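Local structure of beta-glucosidase (Saccharopolyspora erythraea D, 5M6G) at residues 174-179 / 271-276; 313-316 / 322-325; 464-469 / 478-483; 584-589 / 594-599. The protein probably hydrolyses terminal, non-reducing beta-D-glucosyl residues to release beta-D-glucose, as a family 3 glycoside hydrolase. All blocks are in the same frame, centred on the assembly; numbering follows the deposited sequence.

Interaction 1: residues 174-179 / 271-276; sequences IDWSFA and VGSVMV. With MG (magnesium ion), chain F; SOR (sorbitol), chain L.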
loop_
_atom_site.group_PDB
_atom_site.type_symbol
_atom_site.label_atom_id
_atom_site.label_comp_id
_atom_site.label_asym_id
_atom_site.label_seq_id
_atom_site.Cartn_x
_atom_site.Cartn_y
_atom_site.Cartn_z
ATOM N N ILE A 174 0.238 0.156 -17.053
ATOM C CA ILE A 174 0.317 -0.894 -16.046
ATOM C C ILE A 174 -1.084 -1.353 -15.666
ATOM O O ILE A 174 -2.012 -0.546 -15.532
ATOM C CB ILE A 174 1.122 -0.375 -14.840
ATOM C CG1 ILE A 174 2.571 -0.112 -15.276
ATOM C CG2 ILE A 174 1.042 -1.353 -13.663
ATOM C CD1 ILE A 174 3.456 0.549 -14.209
ATOM N N ASP A 175 -1.247 -2.669 -15.524
ATOM C CA ASP A 175 -2.551 -3.304 -15.486
ATOM C C ASP A 175 -3.000 -3.698 -14.099
ATOM O O ASP A 175 -4.143 -4.129 -13.946
ATOM C CB ASP A 175 -2.524 -4.569 -16.350
ATOM C CG ASP A 175 -1.933 -4.302 -17.699
ATOM O OD1 ASP A 175 -2.595 -3.571 -18.461
ATOM O OD2 ASP A 175 -0.806 -4.767 -17.963
ATOM N N TRP A 176 -2.137 -3.567 -13.101
ATOM C CA TRP A 176 -2.255 -4.386 -11.899
ATOM C C TRP A 176 -1.486 -3.702 -10.787
ATOM O O TRP A 176 -0.279 -3.477 -10.926
ATOM C CB TRP A 176 -1.696 -5.789 -12.205
ATOM C CG TRP A 176 -1.680 -6.808 -11.099
ATOM C CD1 TRP A 176 -2.264 -6.728 -9.856
ATOM C CD2 TRP A 176 -1.020 -8.082 -11.154
ATOM N NE1 TRP A 176 -2.010 -7.894 -9.144
ATOM C CE2 TRP A 176 -1.242 -8.731 -9.917
ATOM C CE3 TRP A 176 -0.261 -8.738 -12.139
ATOM C CZ2 TRP A 176 -0.739 -10.007 -9.642
ATOM C CZ3 TRP A 176 0.238 -10.006 -11.866
ATOM C CH2 TRP A 176 -0.006 -10.629 -10.627
ATOM N N SER A 177 -2.179 -3.332 -9.712
ATOM C CA SER A 177 -1.537 -2.766 -8.535
ATOM C C SER A 177 -1.554 -3.777 -7.402
ATOM O O SER A 177 -2.543 -4.489 -7.209
ATOM C CB SER A 177 -2.222 -1.481 -8.065
ATOM O OG SER A 177 -1.587 -0.993 -6.892
ATOM N N PHE A 178 -0.454 -3.830 -6.650
ATOM C CA PHE A 178 -0.360 -4.676 -5.460
ATOM C C PHE A 178 -0.973 -3.910 -4.286
ATOM O O PHE A 178 -0.297 -3.466 -3.361
ATOM C CB PHE A 178 1.089 -5.072 -5.209
ATOM C CG PHE A 178 1.769 -5.707 -6.419
ATOM C CD1 PHE A 178 1.134 -6.698 -7.152
ATOM C CD2 PHE A 178 3.037 -5.300 -6.816
ATOM C CE1 PHE A 178 1.760 -7.280 -8.263
ATOM C CE2 PHE A 178 3.668 -5.870 -7.914
ATOM C CZ PHE A 178 3.028 -6.862 -8.647
ATOM N N ALA A 179 -2.292 -3.747 -4.363
ATOM C CA ALA A 179 -3.064 -2.947 -3.417
ATOM C C ALA A 179 -4.524 -3.380 -3.509
ATOM O O ALA A 179 -4.999 -3.723 -4.599
ATOM C CB ALA A 179 -2.921 -1.437 -3.727
ATOM N N VAL A 271 -12.142 -9.031 -6.195
ATOM C CA VAL A 271 -10.709 -8.760 -6.288
ATOM C C VAL A 271 -10.065 -9.764 -7.236
ATOM O O VAL A 271 -10.334 -10.967 -7.169
ATOM C CB VAL A 271 -10.068 -8.780 -4.884
ATOM C CG1 VAL A 271 -10.004 -10.210 -4.298
ATOM C CG2 VAL A 271 -8.697 -8.134 -4.921
ATOM N N GLY A 272 -9.239 -9.264 -8.157
ATOM C CA GLY A 272 -8.704 -10.135 -9.194
ATOM C C GLY A 272 -7.534 -10.979 -8.747
ATOM O O GLY A 272 -7.304 -12.070 -9.295
ATOM N N SER A 273 -6.797 -10.513 -7.742
ATOM C CA SER A 273 -5.565 -11.155 -7.307
ATOM C C SER A 273 -5.495 -11.157 -5.788
ATOM O O SER A 273 -6.048 -10.277 -5.131
ATOM C CB SER A 273 -4.334 -10.431 -7.876
ATOM O OG SER A 273 -3.148 -11.128 -7.553
ATOM N N VAL A 274 -4.825 -12.170 -5.241
ATOM C CA VAL A 274 -4.471 -12.226 -3.825
ATOM C C VAL A 274 -2.978 -12.514 -3.740
ATOM O O VAL A 274 -2.480 -13.418 -4.423
ATOM C CB VAL A 274 -5.280 -13.299 -3.062
ATOM C CG1 VAL A 274 -4.697 -13.520 -1.685
ATOM C CG2 VAL A 274 -6.746 -12.892 -2.955
ATOM N N MET A 275 -2.262 -11.745 -2.924
ATOM C CA MET A 275 -0.831 -11.950 -2.730
ATOM C C MET A 275 -0.586 -12.644 -1.394
ATOM O O MET A 275 -1.149 -12.242 -0.368
ATOM C CB MET A 275 -0.060 -10.628 -2.779
ATOM C CG MET A 275 1.428 -10.859 -2.644
ATOM S SD MET A 275 2.412 -9.361 -2.567
ATOM C CE MET A 275 2.000 -8.628 -4.141
ATOM N N VAL A 276 0.254 -13.697 -1.407
ATOM C CA VAL A 276 0.527 -14.462 -0.189
ATOM C C VAL A 276 1.594 -13.758 0.650
ATOM O O VAL A 276 2.445 -13.028 0.130
ATOM C CB VAL A 276 0.939 -15.904 -0.554
ATOM C CG1 VAL A 276 1.155 -16.763 0.706
ATOM C CG2 VAL A 276 -0.127 -16.525 -1.439
HETATM MG MG MG F . -2.950 -1.546 -19.106
HETATM C C1 SOR L . 4.418 -6.245 -0.881
HETATM C C2 SOR L . 4.922 -5.568 -2.143
HETATM C C3 SOR L . 6.332 -6.069 -2.442
HETATM C C4 SOR L . 7.024 -5.181 -3.472
HETATM C C5 SOR L . 8.552 -5.266 -3.405
HETATM C C6 SOR L . 9.127 -4.099 -4.202
HETATM O O1 SOR L . 3.415 -5.470 -0.270
HETATM O O2 SOR L . 4.056 -5.865 -3.224
HETATM O O3 SOR L . 6.239 -7.381 -2.931
HETATM O O4 SOR L . 6.588 -5.527 -4.771
HETATM O O5 SOR L . 9.031 -5.234 -2.067
HETATM O O6 SOR L . 10.481 -3.885 -3.859
HETATM O O HOH W 1 -3.970 -0.664 -17.446
HETATM O O HOH W 2 -2.448 -2.508 -21.003
HETATM O O HOH W 3 -4.751 -2.156 -19.781
HETATM O O HOH W 4 -3.373 0.118 -20.201
#
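Met275 meets Phe178 through its terminal methyl, which lies obliquely to the ring with CE 3.7 Å from Phe178 CD1. The methionine runs extended as far as sulfur, then bends at its last torsion (chi3 -60°); this turn sets CE against both the phenyl and the sorbitol, 3.6 Å from sorbitol O2. The two side chains cross at about a right angle. Phe178 points its edge at a face of Trp176, its CE1 standing 3.7 Å above the indole plane near the rim. In Trp176, CG is anti to the backbone N (chi1 179°), which brings CZ2 within 3.4 Å of Ser273 OG. That is packing without a hydrogen bond: Trp176 NE1 is bound to Thr229 OG1, and Ser273 OG to Leu306 O. At the far end of segment 174-179, Asp175 OD1 binds a magnesium ion at 2.1 Å, beside Gly173 O and four waters. No hydrogen bond joins the two segments; their direct contact is made by side chains, and Thr229 of strand 229-233 touches both. Such convergence of residues on and just past the strands is consistent with a TIM-barrel-type core, and Phe178 and Met275 line the sorbitol pocket at its end.

Interaction 2: residues 313-316 / 322-325; sequences AIDK and DFTP. With MG (magnesium ion), chain B.
The Phe323 ring receives Asp315 OD1 at its edge, near the ring plane and 3.5 Å from CD2, with carboxylate and ring planes 66° apart. One face carries Asp322 OD1, 3.8 Å above the plane and displaced toward the rim; Ile314 comes in obliquely, its CD1 3.7 Å from Phe323 CB. Phe323 CG stands between its backbone N and carbonyl carbon (chi1 56°), which leaves the ring between Asp322 OD1 and Ile314 CD1, on opposite sides of its plane. Lys347 makes a cation-pi contact with the same ring.

The backbones approach through oxygen. Asp315 O and Asp322 O lie only 3.3 Å apart because both bind one magnesium ion, at 2.3 Å in the case of Asp315 O. Water 6, Gln320 O, Asp318 OD1 and Glu327 OE2 bring the ligands to six. A second water, water 5, bridges the segments by donating to Asp315 OD2 and accepting from Asp322 N. With an alanine at Asp315, water 5 would probably lose that acceptor and Arg344 one of its two carboxylates here, although the backbone ligand to the metal would remain.

Asp315 OD2 and Asp322 OD1 are like charges 4.5 Å apart, and Arg344 forms salt bridges to both. The chemistry implies two probable compensations: the metal cation offsets the crowding of the carbonyl oxygens, and the guanidinium the repulsion between the carboxylates.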
loop_
_atom_site.group_PDB
_atom_site.type_symbol
_atom_site.label_atom_id
_atom_site.label_comp_id
_atom_site.label_asym_id
_atom_site.label_seq_id
_atom_site.Cartn_x
_atom_site.Cartn_y
_atom_site.Cartn_z
ATOM N N ALA A 313 9.654 -14.715 -2.473
ATOM C CA ALA A 313 9.122 -15.322 -1.256
ATOM C C ALA A 313 9.439 -16.808 -1.156
ATOM O O ALA A 313 9.615 -17.325 -0.043
ATOM C CB ALA A 313 7.616 -15.115 -1.184
ATOM N N ILE A 314 9.479 -17.524 -2.284
ATOM C CA ILE A 314 9.782 -18.953 -2.202
ATOM C C ILE A 314 11.221 -19.163 -1.757
ATOM O O ILE A 314 11.540 -20.180 -1.130
ATOM C CB ILE A 314 9.505 -19.676 -3.540
ATOM C CG1 ILE A 314 10.450 -19.191 -4.642
ATOM C CG2 ILE A 314 8.053 -19.500 -3.963
ATOM C CD1 ILE A 314 10.391 -20.035 -5.890
ATOM N N ASP A 315 12.108 -18.211 -2.070
ATOM C CA ASP A 315 13.494 -18.280 -1.616
ATOM C C ASP A 315 13.593 -18.406 -0.104
ATOM O O ASP A 315 14.537 -19.012 0.411
ATOM C CB ASP A 315 14.260 -17.028 -2.040
ATOM C CG ASP A 315 14.117 -16.717 -3.505
ATOM O OD1 ASP A 315 13.076 -17.073 -4.108
ATOM O OD2 ASP A 315 15.050 -16.089 -4.046
ATOM N N LYS A 316 12.660 -17.804 0.620
ATOM C CA LYS A 316 12.767 -17.685 2.063
ATOM C C LYS A 316 12.170 -18.877 2.797
ATOM O O LYS A 316 12.202 -18.903 4.032
ATOM C CB LYS A 316 12.099 -16.380 2.526
ATOM C CG LYS A 316 12.593 -15.146 1.779
ATOM C CD LYS A 316 11.805 -13.899 2.142
ATOM C CE LYS A 316 12.087 -12.768 1.149
ATOM N NZ LYS A 316 13.498 -12.291 1.142
ATOM N N ASP A 322 18.270 -17.595 -2.231
ATOM C CA ASP A 322 17.922 -18.247 -3.491
ATOM C C ASP A 322 16.848 -19.313 -3.295
ATOM O O ASP A 322 16.511 -19.670 -2.159
ATOM C CB ASP A 322 19.169 -18.849 -4.145
ATOM C CG ASP A 322 19.095 -18.829 -5.660
ATOM O OD1 ASP A 322 17.975 -18.704 -6.195
ATOM O OD2 ASP A 322 20.153 -18.935 -6.313
ATOM N N PHE A 323 16.280 -19.818 -4.389
ATOM C CA PHE A 323 15.259 -20.849 -4.305
ATOM C C PHE A 323 15.818 -22.174 -4.804
ATOM O O PHE A 323 16.628 -22.209 -5.735
ATOM C CB PHE A 323 13.979 -20.461 -5.072
ATOM C CG PHE A 323 14.181 -20.122 -6.529
ATOM C CD1 PHE A 323 14.272 -21.125 -7.489
ATOM C CD2 PHE A 323 14.209 -18.800 -6.949
ATOM C CE1 PHE A 323 14.430 -20.812 -8.837
ATOM C CE2 PHE A 323 14.364 -18.480 -8.287
ATOM C CZ PHE A 323 14.480 -19.490 -9.238
ATOM N N THR A 324 15.423 -23.250 -4.146
ATOM C CA THR A 324 15.802 -24.607 -4.510
ATOM C C THR A 324 14.660 -25.292 -5.240
ATOM O O THR A 324 13.525 -24.807 -5.248
ATOM C CB THR A 324 16.164 -25.408 -3.258
ATOM O OG1 THR A 324 15.001 -25.548 -2.434
ATOM C CG2 THR A 324 17.288 -24.741 -2.481
ATOM N N PRO A 325 14.914 -26.449 -5.857
ATOM C CA PRO A 325 13.795 -27.207 -6.433
ATOM C C PRO A 325 12.742 -27.566 -5.409
ATOM O O PRO A 325 11.551 -27.586 -5.747
ATOM C CB PRO A 325 14.475 -28.456 -7.010
ATOM C CG PRO A 325 15.849 -28.000 -7.337
ATOM C CD PRO A 325 16.215 -27.024 -6.241
HETATM MG MG MG B . 15.912 -20.779 -0.081
HETATM O O HOH W 5 16.832 -15.080 -2.561
HETATM O O HOH W 6 17.926 -21.624 -0.667
#

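Interaction 3: residues 464-469 / 478-483; sequences TILEGI and VTYDRH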
loop_
_atom_site.group_PDB
_atom_site.type_symbol
_atom_site.label_atom_id
_atom_site.label_comp_id
_atom_site.label_asym_id
_atom_site.label_seq_id
_atom_site.Cartn_x
_atom_site.Cartn_y
_atom_site.Cartn_z
ATOM N N THR A 464 3.773 21.196 1.149
ATOM C CA THR A 464 4.140 20.795 2.503
ATOM C C THR A 464 3.141 21.346 3.517
ATOM O O THR A 464 2.308 22.208 3.223
ATOM C CB THR A 464 5.564 21.245 2.863
ATOM O OG1 THR A 464 5.614 22.669 3.074
ATOM C CG2 THR A 464 6.544 20.865 1.760
ATOM N N ILE A 465 3.215 20.809 4.733
ATOM C CA ILE A 465 2.320 21.256 5.793
ATOM C C ILE A 465 2.574 22.726 6.114
ATOM O O ILE A 465 1.633 23.503 6.315
ATOM C CB ILE A 465 2.482 20.346 7.029
ATOM C CG1 ILE A 465 2.005 18.923 6.680
ATOM C CG2 ILE A 465 1.737 20.921 8.219
ATOM C CD1 ILE A 465 2.290 17.859 7.736
ATOM N N LEU A 466 3.848 23.129 6.139
ATOM C CA LEU A 466 4.205 24.530 6.370
ATOM C C LEU A 466 3.664 25.436 5.271
ATOM O O LEU A 466 3.217 26.561 5.537
ATOM C CB LEU A 466 5.724 24.671 6.461
ATOM C CG LEU A 466 6.253 26.120 6.466
ATOM C CD1 LEU A 466 5.823 26.853 7.753
ATOM C CD2 LEU A 466 7.764 26.156 6.285
ATOM N N GLU A 467 3.700 24.969 4.024
ATOM C CA GLU A 467 3.164 25.779 2.940
ATOM C C GLU A 467 1.653 25.918 3.060
ATOM O O GLU A 467 1.098 26.996 2.800
ATOM C CB GLU A 467 3.564 25.174 1.596
ATOM C CG GLU A 467 5.061 25.286 1.326
ATOM C CD GLU A 467 5.492 24.499 0.106
ATOM O OE1 GLU A 467 4.756 23.568 -0.292
ATOM O OE2 GLU A 467 6.561 24.822 -0.457
ATOM N N GLY A 468 0.976 24.849 3.477
ATOM C CA GLY A 468 -0.447 24.952 3.751
ATOM C C GLY A 468 -0.754 25.903 4.894
ATOM O O GLY A 468 -1.739 26.639 4.847
ATOM N N ILE A 469 0.083 25.900 5.935
ATOM C CA ILE A 469 -0.125 26.832 7.048
ATOM C C ILE A 469 0.049 28.272 6.577
ATOM O O ILE A 469 -0.758 29.152 6.904
ATOM C CB ILE A 469 0.824 26.504 8.216
ATOM C CG1 ILE A 469 0.451 25.155 8.840
ATOM C CG2 ILE A 469 0.776 27.605 9.290
ATOM C CD1 ILE A 469 1.520 24.584 9.755
ATOM N N VAL A 478 4.461 34.093 9.268
ATOM C CA VAL A 478 4.659 32.709 9.700
ATOM C C VAL A 478 6.157 32.461 9.709
ATOM O O VAL A 478 6.792 32.436 8.644
ATOM C CB VAL A 478 3.941 31.696 8.792
ATOM C CG1 VAL A 478 4.194 30.264 9.287
ATOM C CG2 VAL A 478 2.453 31.995 8.731
ATOM N N THR A 479 6.720 32.289 10.896
ATOM C CA THR A 479 8.140 32.031 11.075
ATOM C C THR A 479 8.347 30.528 11.186
ATOM O O THR A 479 7.651 29.861 11.957
ATOM C CB THR A 479 8.671 32.712 12.340
ATOM O OG1 THR A 479 8.313 34.103 12.343
ATOM C CG2 THR A 479 10.180 32.566 12.437
ATOM N N TYR A 480 9.305 29.998 10.433
ATOM C CA TYR A 480 9.602 28.572 10.467
ATOM C C TYR A 480 11.060 28.354 10.832
ATOM O O TYR A 480 11.949 28.971 10.238
ATOM C CB TYR A 480 9.307 27.891 9.128
ATOM C CG TYR A 480 9.929 26.514 9.049
ATOM C CD1 TYR A 480 9.417 25.458 9.795
ATOM C CD2 TYR A 480 11.039 26.276 8.249
ATOM C CE1 TYR A 480 9.989 24.195 9.741
ATOM C CE2 TYR A 480 11.614 25.020 8.177
ATOM C CZ TYR A 480 11.087 23.985 8.924
ATOM O OH TYR A 480 11.664 22.739 8.864
ATOM N N ASP A 481 11.297 27.481 11.807
ATOM C CA ASP A 481 12.634 26.972 12.081
ATOM C C ASP A 481 12.526 25.512 12.486
ATOM O O ASP A 481 11.766 25.178 13.403
ATOM C CB ASP A 481 13.334 27.761 13.192
ATOM C CG ASP A 481 14.784 27.339 13.374
ATOM O OD1 ASP A 481 15.048 26.368 14.111
ATOM O OD2 ASP A 481 15.665 27.979 12.766
ATOM N N ARG A 482 13.305 24.654 11.824
ATOM C CA ARG A 482 13.167 23.218 12.054
ATOM C C ARG A 482 13.241 22.872 13.531
ATOM O O ARG A 482 12.484 22.022 14.014
ATOM C CB ARG A 482 14.238 22.442 11.293
ATOM C CG ARG A 482 14.215 20.941 11.622
ATOM C CD ARG A 482 15.081 20.152 10.668
ATOM N NE ARG A 482 15.287 18.780 11.125
ATOM C CZ ARG A 482 15.977 17.879 10.432
ATOM N NH1 ARG A 482 16.517 18.225 9.269
ATOM N NH2 ARG A 482 16.130 16.648 10.894
ATOM N N HIS A 483 14.130 23.536 14.271
ATOM C CA HIS A 483 14.407 23.187 15.657
ATOM C C HIS A 483 13.751 24.134 16.652
ATOM O O HIS A 483 14.068 24.079 17.847
ATOM C CB HIS A 483 15.918 23.133 15.886
ATOM C CG HIS A 483 16.606 22.078 15.075
ATOM N ND1 HIS A 483 16.745 20.777 15.510
ATOM C CD2 HIS A 483 17.170 22.125 13.845
ATOM C CE1 HIS A 483 17.378 20.073 14.590
ATOM N NE2 HIS A 483 17.646 20.867 13.568
#
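Leu466 and Tyr480 make the one CH-pi contact of this helix-strand pair. Leu466 CD2 sits over a face of the phenol, 4.0 Å from the ring centroid and 28° off its normal, displaced toward the root of the ring, where Tyr480 CG is 3.5 Å away. The opposite face is partly covered by Tyr480's own chain, with Arg482 N standing above it near the rim.

The remaining contacts are aliphatic. Leu466 has CG anti to the backbone N (chi1 170°), and its two methyls take different partners: CD2 goes to the ring, while CD1 reaches Tyr480 CB and lies 4.1 Å from Val478 CG1. Leu466 and Val478 run past each other in opposite directions. The same valine methyl meets Ile469 CG2 more loosely, at 4.3 Å.

Hydrogen bonds shape each segment separately and none crosses. Thr464 and Glu467 form a capping box at the helix start: Glu467 N donates to Thr464 OG1 at 3.1 Å, and Thr464 N to Glu467 OE1 at 2.9 Å. In 478-483, Asp481 OD1 accepts from His483 N in an Asx turn.

Helix 465-469 runs nearly antiparallel to strand 478-480, at 163° with axes 10.1 Å apart. It belongs to the beta-alpha-beta crossover from strand 431-434 to its parallel neighbour 478-480, an outermost strand of the mixed sheet; Val433 touches both Leu466 and Val478.

Interaction 4: residues 584-589 / 594-599; sequences PMTWMR and LPINDG. With MG (magnesium ion), chain D.
Thr586 and Ile596 cross at about a right angle, beside a magnesium site that joins the two domains of the chain: Glu199, from the N-terminal domain, binds the same ion. Ile596 has CG1 anti to the backbone N (chi1 -175°), which brings that atom to 3.7 Å from Thr586 CG2. The two branches of the threonine separate its surroundings. Its methyl faces the isoleucine, and its hydroxyl turns to the polar side near Asp598.

Thr586 OG1 lies 3.3 Å from Asp598 N, but the angle is too poor for a hydrogen bond; both atoms instead bind Glu199 OE2. Water 7 adds a second link, donating to Thr586 OG1 and to Asp598 OD1, while Asp598 OD2 forms a salt bridge to Lys200. A valine at Thr586 would probably leave water 7 without one acceptor and deprive Glu199 OE2 of a hydroxyl partner, weakening the positioning of a metal-binding side chain.

Farther along, Met588 and Leu594 cross at a slant. Leu594 CD2 fits against the bend of the methionine, 4.2 Å from Met588 CB, and Ile596 CG2 approaches the same CB. A cis peptide precedes Pro595, between these two apolar partners.

At the ion, Asn597 points away from 584-589 and offers OD1, its ND2 being hydrogen-bonded to Arg186 O. Waters 8 and 9 are ligands too. Ile596 O binds the magnesium directly at 2.3 Å, whereas 584-589 reaches it at second hand: Thr586 O lies 2.7 Å from the oxygen of water 8, which has more acceptors in reach than protons to give.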
loop_
_atom_site.group_PDB
_atom_site.type_symbol
_atom_site.label_atom_id
_atom_site.label_comp_id
_atom_site.label_asym_id
_atom_site.label_seq_id
_atom_site.Cartn_x
_atom_site.Cartn_y
_atom_site.Cartn_z
ATOM N N PRO A 584 -8.045 4.629 14.228
ATOM C CA PRO A 584 -8.183 3.258 13.726
ATOM C C PRO A 584 -7.342 2.235 14.475
ATOM O O PRO A 584 -7.522 1.030 14.254
ATOM C CB PRO A 584 -7.699 3.397 12.272
ATOM C CG PRO A 584 -6.619 4.448 12.377
ATOM C CD PRO A 584 -7.140 5.447 13.390
ATOM N N MET A 585 -6.400 2.682 15.308
ATOM C CA MET A 585 -5.640 1.824 16.209
ATOM C C MET A 585 -5.796 2.365 17.622
ATOM O O MET A 585 -5.932 3.575 17.821
ATOM C CB MET A 585 -4.128 1.766 15.862
ATOM C CG MET A 585 -3.704 0.835 14.708
ATOM S SD MET A 585 -4.324 1.410 13.124
ATOM C CE MET A 585 -3.390 0.454 11.912
ATOM N N THR A 586 -5.772 1.462 18.599
ATOM C CA THR A 586 -5.751 1.863 19.999
ATOM C C THR A 586 -4.398 2.488 20.341
ATOM O O THR A 586 -3.347 1.962 19.967
ATOM C CB THR A 586 -6.025 0.643 20.883
ATOM O OG1 THR A 586 -7.351 0.155 20.633
ATOM C CG2 THR A 586 -5.905 0.996 22.342
ATOM N N TRP A 587 -4.412 3.611 21.053
ATOM C CA TRP A 587 -3.195 4.381 21.307
ATOM C C TRP A 587 -2.639 4.052 22.691
ATOM O O TRP A 587 -3.304 4.299 23.704
ATOM C CB TRP A 587 -3.468 5.878 21.181
ATOM C CG TRP A 587 -2.233 6.701 20.988
ATOM C CD1 TRP A 587 -1.173 6.815 21.848
ATOM C CD2 TRP A 587 -1.931 7.544 19.864
ATOM N NE1 TRP A 587 -0.226 7.677 21.322
ATOM C CE2 TRP A 587 -0.670 8.133 20.105
ATOM C CE3 TRP A 587 -2.604 7.853 18.675
ATOM C CZ2 TRP A 587 -0.068 9.004 19.200
ATOM C CZ3 TRP A 587 -2.000 8.729 17.776
ATOM C CH2 TRP A 587 -0.751 9.293 18.046
ATOM N N MET A 588 -1.396 3.574 22.732
ATOM C CA MET A 588 -0.799 3.039 23.955
ATOM C C MET A 588 -0.596 4.112 25.033
ATOM O O MET A 588 -0.273 5.271 24.743
ATOM C CB MET A 588 0.552 2.398 23.630
ATOM C CG MET A 588 1.642 3.435 23.309
ATOM S SD MET A 588 3.122 2.797 22.529
ATOM C CE MET A 588 2.750 3.100 20.795
ATOM N N ARG A 589 -0.776 3.704 26.304
ATOM C CA ARG A 589 -0.242 4.480 27.421
ATOM C C ARG A 589 1.252 4.256 27.566
ATOM O O ARG A 589 1.964 5.106 28.112
ATOM C CB ARG A 589 -0.906 4.098 28.751
ATOM C CG ARG A 589 -2.269 4.682 28.985
ATOM C CD ARG A 589 -2.743 4.428 30.426
ATOM N NE ARG A 589 -4.158 4.750 30.544
ATOM C CZ ARG A 589 -4.636 5.982 30.659
ATOM N NH1 ARG A 589 -3.807 7.024 30.671
ATOM N NH2 ARG A 589 -5.944 6.173 30.745
ATOM N N LEU A 594 2.182 -2.940 24.158
ATOM C CA LEU A 594 2.099 -3.533 22.829
ATOM C C LEU A 594 2.263 -5.049 22.924
ATOM O O LEU A 594 3.097 -5.535 23.686
ATOM C CB LEU A 594 3.156 -2.944 21.894
ATOM C CG LEU A 594 3.119 -1.429 21.749
ATOM C CD1 LEU A 594 4.056 -1.016 20.627
ATOM C CD2 LEU A 594 1.687 -0.977 21.475
ATOM N N PRO A 595 1.453 -5.801 22.160
ATOM C CA PRO A 595 0.374 -5.295 21.297
ATOM C C PRO A 595 -0.856 -4.848 22.088
ATOM O O PRO A 595 -1.247 -5.544 23.032
ATOM C CB PRO A 595 0.037 -6.506 20.424
ATOM C CG PRO A 595 0.345 -7.689 21.333
ATOM C CD PRO A 595 1.588 -7.270 22.066
ATOM N N ILE A 596 -1.456 -3.710 21.731
ATOM C CA ILE A 596 -2.666 -3.234 22.395
ATOM C C ILE A 596 -3.770 -3.107 21.359
ATOM O O ILE A 596 -3.561 -2.544 20.274
ATOM C CB ILE A 596 -2.435 -1.908 23.147
ATOM C CG1 ILE A 596 -3.701 -1.523 23.924
ATOM C CG2 ILE A 596 -1.961 -0.795 22.199
ATOM C CD1 ILE A 596 -3.479 -0.441 24.979
ATOM N N ASN A 597 -4.937 -3.652 21.677
ATOM C CA ASN A 597 -6.026 -3.681 20.719
ATOM C C ASN A 597 -7.348 -3.574 21.449
ATOM O O ASN A 597 -7.485 -4.019 22.592
ATOM C CB ASN A 597 -5.998 -4.956 19.874
ATOM C CG ASN A 597 -4.769 -5.039 19.013
ATOM O OD1 ASN A 597 -4.699 -4.399 17.971
ATOM N ND2 ASN A 597 -3.785 -5.827 19.443
ATOM N N ASP A 598 -8.315 -2.981 20.758
ATOM C CA ASP A 598 -9.653 -2.792 21.293
ATOM C C ASP A 598 -10.189 -4.098 21.865
ATOM O O ASP A 598 -10.116 -5.151 21.221
ATOM C CB ASP A 598 -10.569 -2.276 20.181
ATOM C CG ASP A 598 -11.835 -1.650 20.712
ATOM O OD1 ASP A 598 -11.747 -0.894 21.692
ATOM O OD2 ASP A 598 -12.915 -1.918 20.146
ATOM N N GLY A 599 -10.685 -4.030 23.101
ATOM C CA GLY A 599 -11.274 -5.171 23.758
ATOM C C GLY A 599 -10.309 -6.073 24.491
ATOM O O GLY A 599 -10.752 -7.067 25.083
HETATM MG MG MG D . -3.713 -2.159 17.997
HETATM O O HOH W 7 -9.434 0.715 22.153
HETATM O O HOH W 8 -2.605 -0.225 18.503
HETATM O O HOH W 9 -2.466 -2.317 16.184
#

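In the fold
Interactions 1 and 2 belong to the N-terminal, TIM-barrel-related domain, interactions 3 and 4 to the C-terminal one. Interaction 1 touches the sorbitol; interaction 2 stands back from it, with the side chain of Asp315 about 12 Å from the ligand. The centres of interactions 1 and 2 are about 22 Å apart, their nearest atoms about 6 Å. Interaction 4 lies at the junction of the two domains, about 30 Å from interaction 1 between centres, and interaction 3 is more remote, about 38 Å from it. Interactions 2 and 3, about 48 Å apart, flank the chain's centre. Three contacts hold separate magnesium sites; interaction 3 lies away from the pocket and the metal sites.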